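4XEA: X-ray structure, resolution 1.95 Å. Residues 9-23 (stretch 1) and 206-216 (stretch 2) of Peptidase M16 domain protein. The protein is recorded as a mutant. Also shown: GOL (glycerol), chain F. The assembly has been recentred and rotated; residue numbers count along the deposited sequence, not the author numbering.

Stretch 1 9-23: TRTWRLQNGLVVTLM
Stretch 2 (206-216) EIAHVIEENQA

Stretch 1 is a beta hairpin. Strand 10-13 and strand 19-23 are antiparallel, paired by Arg-10 N to Leu-22 O (2.9 Å), Leu-22 N to Arg-10 O (2.8 Å), Trp-12 N to Val-20 O (3.0 Å) and Val-20 N to Trp-12 O (2.9 Å). A type I turn from Leu-14 to Gly-17 links them. Gly-17 has phi/psi 99/-8, where a CB would jam against the preceding carbonyl O. Stretch 2 is a helix with regular i to i+4 bonds. It lies over one hairpin face, 15° from the direction of strand 10-13 and 160° from that of strand 19-23. The axes approach to 11.6 and 10.2 Å. In register, Leu-22 CA lies 8.1 Å from Ala-208 CA. Leu-14 CA lies 7.2 Å from Glu-212 CA. Asn-16 CA lies 7.7 Å from Gln-215 CA.

Alternate strand residues Arg-10, Trp-12, Val-20 and Leu-22 point toward the helix. Small Ala-208 leaves room for larger neighbours: its CB meets Trp-12 CH2 at 3.5 Å and Leu-22 CD1 at 4.0 Å. Ile-211 (m, t) is a bump between hairpin side chains. Its CD1 lies 3.9 Å from Val-20 CG1 and 4.2 Å from Leu-22 CD2, while its CG2 lies 4.0 Å from Leu-14 CD1. Leu-14 and Leu-22 are both m, t. Leu-14 CD1 also packs on Gln-215 CG at 3.6 Å.

Polar bonds flank this apolar packing. Trp-12 (chi1 p, chi2 108°) donates NE1 to Glu-212 OE1 at 2.8 Å, with the carboxylate oxygen near the ring plane. Asn-16 (p) donates ND2 to Gln-215 OE1 (2.8 Å), and its OD1 accepts Leu-18 N (3.1 Å), tying the turn to the helix. Gln-215 is m, m.

Glycerol places C3 over one Trp-12 face, 3.5 Å from CD2. Its O2 accepts Arg-10 NH1 at 3.2 Å.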

# COMPACT_ATOMS: atom_id res chain seq x y z
N THR A 9 -14.77 -15.68 -16.73
CA THR A 9 -13.52 -15.34 -17.38
C THR A 9 -13.62 -15.67 -18.88
O THR A 9 -13.72 -16.85 -19.25
CB THR A 9 -12.33 -16.06 -16.76
OG1 THR A 9 -12.28 -15.76 -15.37
CG2 THR A 9 -11.01 -15.65 -17.42
N ARG A 10 -13.55 -14.62 -19.71
CA ARG A 10 -13.69 -14.72 -21.16
C ARG A 10 -12.34 -14.38 -21.80
O ARG A 10 -11.91 -13.22 -21.81
CB ARG A 10 -14.78 -13.77 -21.64
CG ARG A 10 -15.26 -14.00 -23.08
CD ARG A 10 -16.29 -12.95 -23.52
NE ARG A 10 -17.49 -12.93 -22.66
CZ ARG A 10 -18.57 -12.17 -22.88
NH1 ARG A 10 -18.61 -11.32 -23.90
NH2 ARG A 10 -19.61 -12.25 -22.06
N THR A 11 -11.70 -15.42 -22.34
CA THR A 11 -10.38 -15.35 -22.94
C THR A 11 -10.44 -15.79 -24.43
O THR A 11 -10.88 -16.90 -24.73
CB THR A 11 -9.40 -16.28 -22.21
OG1 THR A 11 -9.31 -15.92 -20.81
CG2 THR A 11 -8.04 -16.21 -22.84
N TRP A 12 -10.01 -14.92 -25.34
CA TRP A 12 -9.93 -15.24 -26.75
C TRP A 12 -8.76 -14.48 -27.39
O TRP A 12 -8.05 -13.72 -26.71
CB TRP A 12 -11.28 -14.98 -27.46
CG TRP A 12 -11.56 -13.59 -27.84
CD1 TRP A 12 -11.55 -13.07 -29.11
CD2 TRP A 12 -11.99 -12.53 -26.98
NE1 TRP A 12 -11.94 -11.75 -29.08
CE2 TRP A 12 -12.19 -11.39 -27.79
CE3 TRP A 12 -12.21 -12.43 -25.59
CZ2 TRP A 12 -12.61 -10.16 -27.25
CZ3 TRP A 12 -12.62 -11.22 -25.08
CH2 TRP A 12 -12.82 -10.10 -25.91
N ARG A 13 -8.50 -14.79 -28.66
CA ARG A 13 -7.38 -14.21 -29.40
C ARG A 13 -7.89 -13.54 -30.68
O ARG A 13 -8.63 -14.17 -31.44
CB ARG A 13 -6.33 -15.28 -29.75
CG ARG A 13 -5.07 -14.72 -30.41
CD ARG A 13 -4.06 -15.79 -30.86
NE ARG A 13 -3.75 -16.78 -29.81
CZ ARG A 13 -2.69 -16.82 -29.02
NH1 ARG A 13 -1.75 -15.89 -29.07
NH2 ARG A 13 -2.57 -17.83 -28.15
N LEU A 14 -7.51 -12.28 -30.90
CA LEU A 14 -7.99 -11.54 -32.07
C LEU A 14 -7.26 -11.95 -33.34
O LEU A 14 -6.22 -12.61 -33.28
CB LEU A 14 -7.83 -10.02 -31.87
CG LEU A 14 -8.38 -9.41 -30.55
CD1 LEU A 14 -7.87 -8.01 -30.36
CD2 LEU A 14 -9.87 -9.42 -30.53
N GLN A 15 -7.78 -11.50 -34.47
CA GLN A 15 -7.19 -11.78 -35.76
C GLN A 15 -5.72 -11.34 -35.76
O GLN A 15 -4.89 -12.02 -36.33
CB GLN A 15 -8.02 -11.11 -36.88
CG GLN A 15 -7.56 -11.43 -38.32
CD GLN A 15 -6.31 -10.65 -38.75
OE1 GLN A 15 -5.99 -9.58 -38.20
NE2 GLN A 15 -5.60 -11.18 -39.75
N ASN A 16 -5.38 -10.24 -35.07
CA ASN A 16 -4.00 -9.70 -35.13
C ASN A 16 -3.05 -10.36 -34.12
O ASN A 16 -1.89 -9.97 -33.98
CB ASN A 16 -4.02 -8.17 -34.98
CG ASN A 16 -4.52 -7.71 -33.61
OD1 ASN A 16 -4.67 -8.51 -32.69
ND2 ASN A 16 -4.75 -6.42 -33.46
N GLY A 17 -3.55 -11.35 -33.40
CA GLY A 17 -2.72 -12.12 -32.47
C GLY A 17 -2.83 -11.70 -31.01
O GLY A 17 -2.28 -12.35 -30.15
N LEU A 18 -3.53 -10.59 -30.72
CA LEU A 18 -3.68 -10.15 -29.34
C LEU A 18 -4.58 -11.08 -28.53
O LEU A 18 -5.71 -11.35 -28.92
CB LEU A 18 -4.22 -8.72 -29.27
CG LEU A 18 -4.54 -8.13 -27.89
CD1 LEU A 18 -3.25 -7.92 -27.12
CD2 LEU A 18 -5.31 -6.79 -28.03
N VAL A 19 -4.10 -11.48 -27.36
CA VAL A 19 -4.92 -12.27 -26.43
C VAL A 19 -5.61 -11.29 -25.49
O VAL A 19 -4.99 -10.39 -24.96
CB VAL A 19 -4.04 -13.31 -25.66
CG1 VAL A 19 -4.77 -13.92 -24.46
CG2 VAL A 19 -3.56 -14.44 -26.63
N VAL A 20 -6.92 -11.49 -25.29
CA VAL A 20 -7.73 -10.67 -24.44
C VAL A 20 -8.37 -11.57 -23.40
O VAL A 20 -8.87 -12.65 -23.72
CB VAL A 20 -8.87 -9.93 -25.19
CG1 VAL A 20 -9.69 -9.01 -24.19
CG2 VAL A 20 -8.33 -9.09 -26.36
N THR A 21 -8.37 -11.11 -22.14
CA THR A 21 -9.09 -11.78 -21.06
C THR A 21 -9.93 -10.76 -20.31
O THR A 21 -9.38 -9.79 -19.79
CB THR A 21 -8.13 -12.46 -20.07
OG1 THR A 21 -7.54 -13.63 -20.72
CG2 THR A 21 -8.87 -12.90 -18.81
N LEU A 22 -11.25 -10.97 -20.29
CA LEU A 22 -12.17 -10.09 -19.59
C LEU A 22 -12.76 -10.84 -18.40
O LEU A 22 -13.14 -12.01 -18.51
CB LEU A 22 -13.30 -9.61 -20.50
CG LEU A 22 -12.95 -8.91 -21.83
CD1 LEU A 22 -14.25 -8.61 -22.65
CD2 LEU A 22 -12.12 -7.65 -21.62
N MSE A 23 -12.80 -10.18 -17.25
CA MSE A 23 -13.39 -10.72 -16.03
C MSE A 23 -14.45 -9.77 -15.46
O MSE A 23 -14.20 -9.04 -14.50
CB MSE A 23 -12.28 -10.97 -14.98
CG MSE A 23 -11.38 -12.15 -15.32
SE MSE A 23 -9.85 -12.21 -14.11
CE MSE A 23 -8.71 -10.95 -15.07
N GLU A 206 -20.18 -5.60 -24.39
CA GLU A 206 -19.93 -4.24 -24.87
C GLU A 206 -18.44 -4.01 -25.13
O GLU A 206 -18.05 -3.54 -26.21
CB GLU A 206 -20.41 -3.20 -23.85
CG GLU A 206 -20.14 -1.74 -24.24
CD GLU A 206 -20.21 -0.77 -23.05
OE1 GLU A 206 -20.28 -1.24 -21.88
OE2 GLU A 206 -20.21 0.45 -23.29
N ILE A 207 -17.61 -4.37 -24.16
CA ILE A 207 -16.19 -4.09 -24.26
C ILE A 207 -15.50 -5.00 -25.29
O ILE A 207 -14.59 -4.55 -26.01
CB ILE A 207 -15.50 -4.18 -22.87
CG1 ILE A 207 -16.04 -3.11 -21.91
CG2 ILE A 207 -13.98 -4.08 -23.02
CD1 ILE A 207 -15.97 -1.67 -22.44
N ALA A 208 -15.94 -6.26 -25.39
CA ALA A 208 -15.39 -7.20 -26.39
C ALA A 208 -15.60 -6.70 -27.81
O ALA A 208 -14.73 -6.86 -28.66
CB ALA A 208 -15.97 -8.58 -26.24
N HIS A 209 -16.75 -6.09 -28.06
CA HIS A 209 -17.07 -5.50 -29.36
C HIS A 209 -16.23 -4.23 -29.62
O HIS A 209 -15.73 -4.03 -30.72
CB HIS A 209 -18.58 -5.21 -29.38
CG HIS A 209 -19.07 -4.61 -30.65
ND1 HIS A 209 -19.12 -5.31 -31.84
CD2 HIS A 209 -19.61 -3.40 -30.91
CE1 HIS A 209 -19.64 -4.54 -32.78
NE2 HIS A 209 -19.95 -3.37 -32.24
N VAL A 210 -16.07 -3.38 -28.62
CA VAL A 210 -15.21 -2.19 -28.76
C VAL A 210 -13.75 -2.56 -29.11
O VAL A 210 -13.09 -1.90 -29.95
CB VAL A 210 -15.21 -1.37 -27.44
CG1 VAL A 210 -14.13 -0.28 -27.48
CG2 VAL A 210 -16.58 -0.81 -27.14
N ILE A 211 -13.24 -3.62 -28.49
CA ILE A 211 -11.85 -4.00 -28.70
C ILE A 211 -11.72 -4.50 -30.15
O ILE A 211 -10.84 -4.05 -30.87
CB ILE A 211 -11.35 -5.08 -27.69
CG1 ILE A 211 -11.35 -4.57 -26.26
CG2 ILE A 211 -9.91 -5.54 -28.02
CD1 ILE A 211 -11.34 -5.67 -25.20
N GLU A 212 -12.64 -5.39 -30.58
CA GLU A 212 -12.61 -5.97 -31.94
C GLU A 212 -12.71 -4.87 -32.98
O GLU A 212 -11.98 -4.85 -33.96
CB GLU A 212 -13.75 -6.97 -32.17
CG GLU A 212 -13.78 -8.20 -31.25
CD GLU A 212 -13.04 -9.40 -31.79
OE1 GLU A 212 -13.21 -10.49 -31.20
OE2 GLU A 212 -12.26 -9.27 -32.76
N GLU A 213 -13.61 -3.92 -32.75
CA GLU A 213 -13.80 -2.81 -33.69
C GLU A 213 -12.58 -1.90 -33.76
O GLU A 213 -12.17 -1.49 -34.83
CB GLU A 213 -15.07 -2.01 -33.35
CG GLU A 213 -16.32 -2.71 -33.78
CD GLU A 213 -16.42 -2.85 -35.30
OE1 GLU A 213 -15.85 -3.81 -35.86
OE2 GLU A 213 -17.04 -1.97 -35.93
N ASN A 214 -11.99 -1.60 -32.61
CA ASN A 214 -10.79 -0.78 -32.56
C ASN A 214 -9.63 -1.41 -33.33
O ASN A 214 -8.95 -0.73 -34.09
CB ASN A 214 -10.37 -0.55 -31.08
CG ASN A 214 -9.18 0.37 -30.95
OD1 ASN A 214 -8.05 -0.01 -31.24
ND2 ASN A 214 -9.43 1.59 -30.46
N GLN A 215 -9.40 -2.70 -33.09
CA GLN A 215 -8.33 -3.46 -33.76
C GLN A 215 -8.60 -3.71 -35.25
O GLN A 215 -7.67 -3.63 -36.05
CB GLN A 215 -8.12 -4.80 -33.05
CG GLN A 215 -7.68 -4.63 -31.56
CD GLN A 215 -6.37 -3.88 -31.44
OE1 GLN A 215 -5.30 -4.50 -31.43
NE2 GLN A 215 -6.44 -2.56 -31.38
N ALA A 216 -9.86 -4.00 -35.59
CA ALA A 216 -10.25 -4.22 -37.00
C ALA A 216 -10.03 -2.97 -37.88
O ALA A 216 -9.72 -3.10 -39.07
CB ALA A 216 -11.71 -4.68 -37.09
C1 GOL F . -16.11 -11.75 -28.82
O1 GOL F . -15.83 -12.42 -30.02
C2 GOL F . -16.54 -12.78 -27.77
O2 GOL F . -17.22 -12.14 -26.70
C3 GOL F . -15.32 -13.58 -27.30
O3 GOL F . -15.54 -14.98 -27.31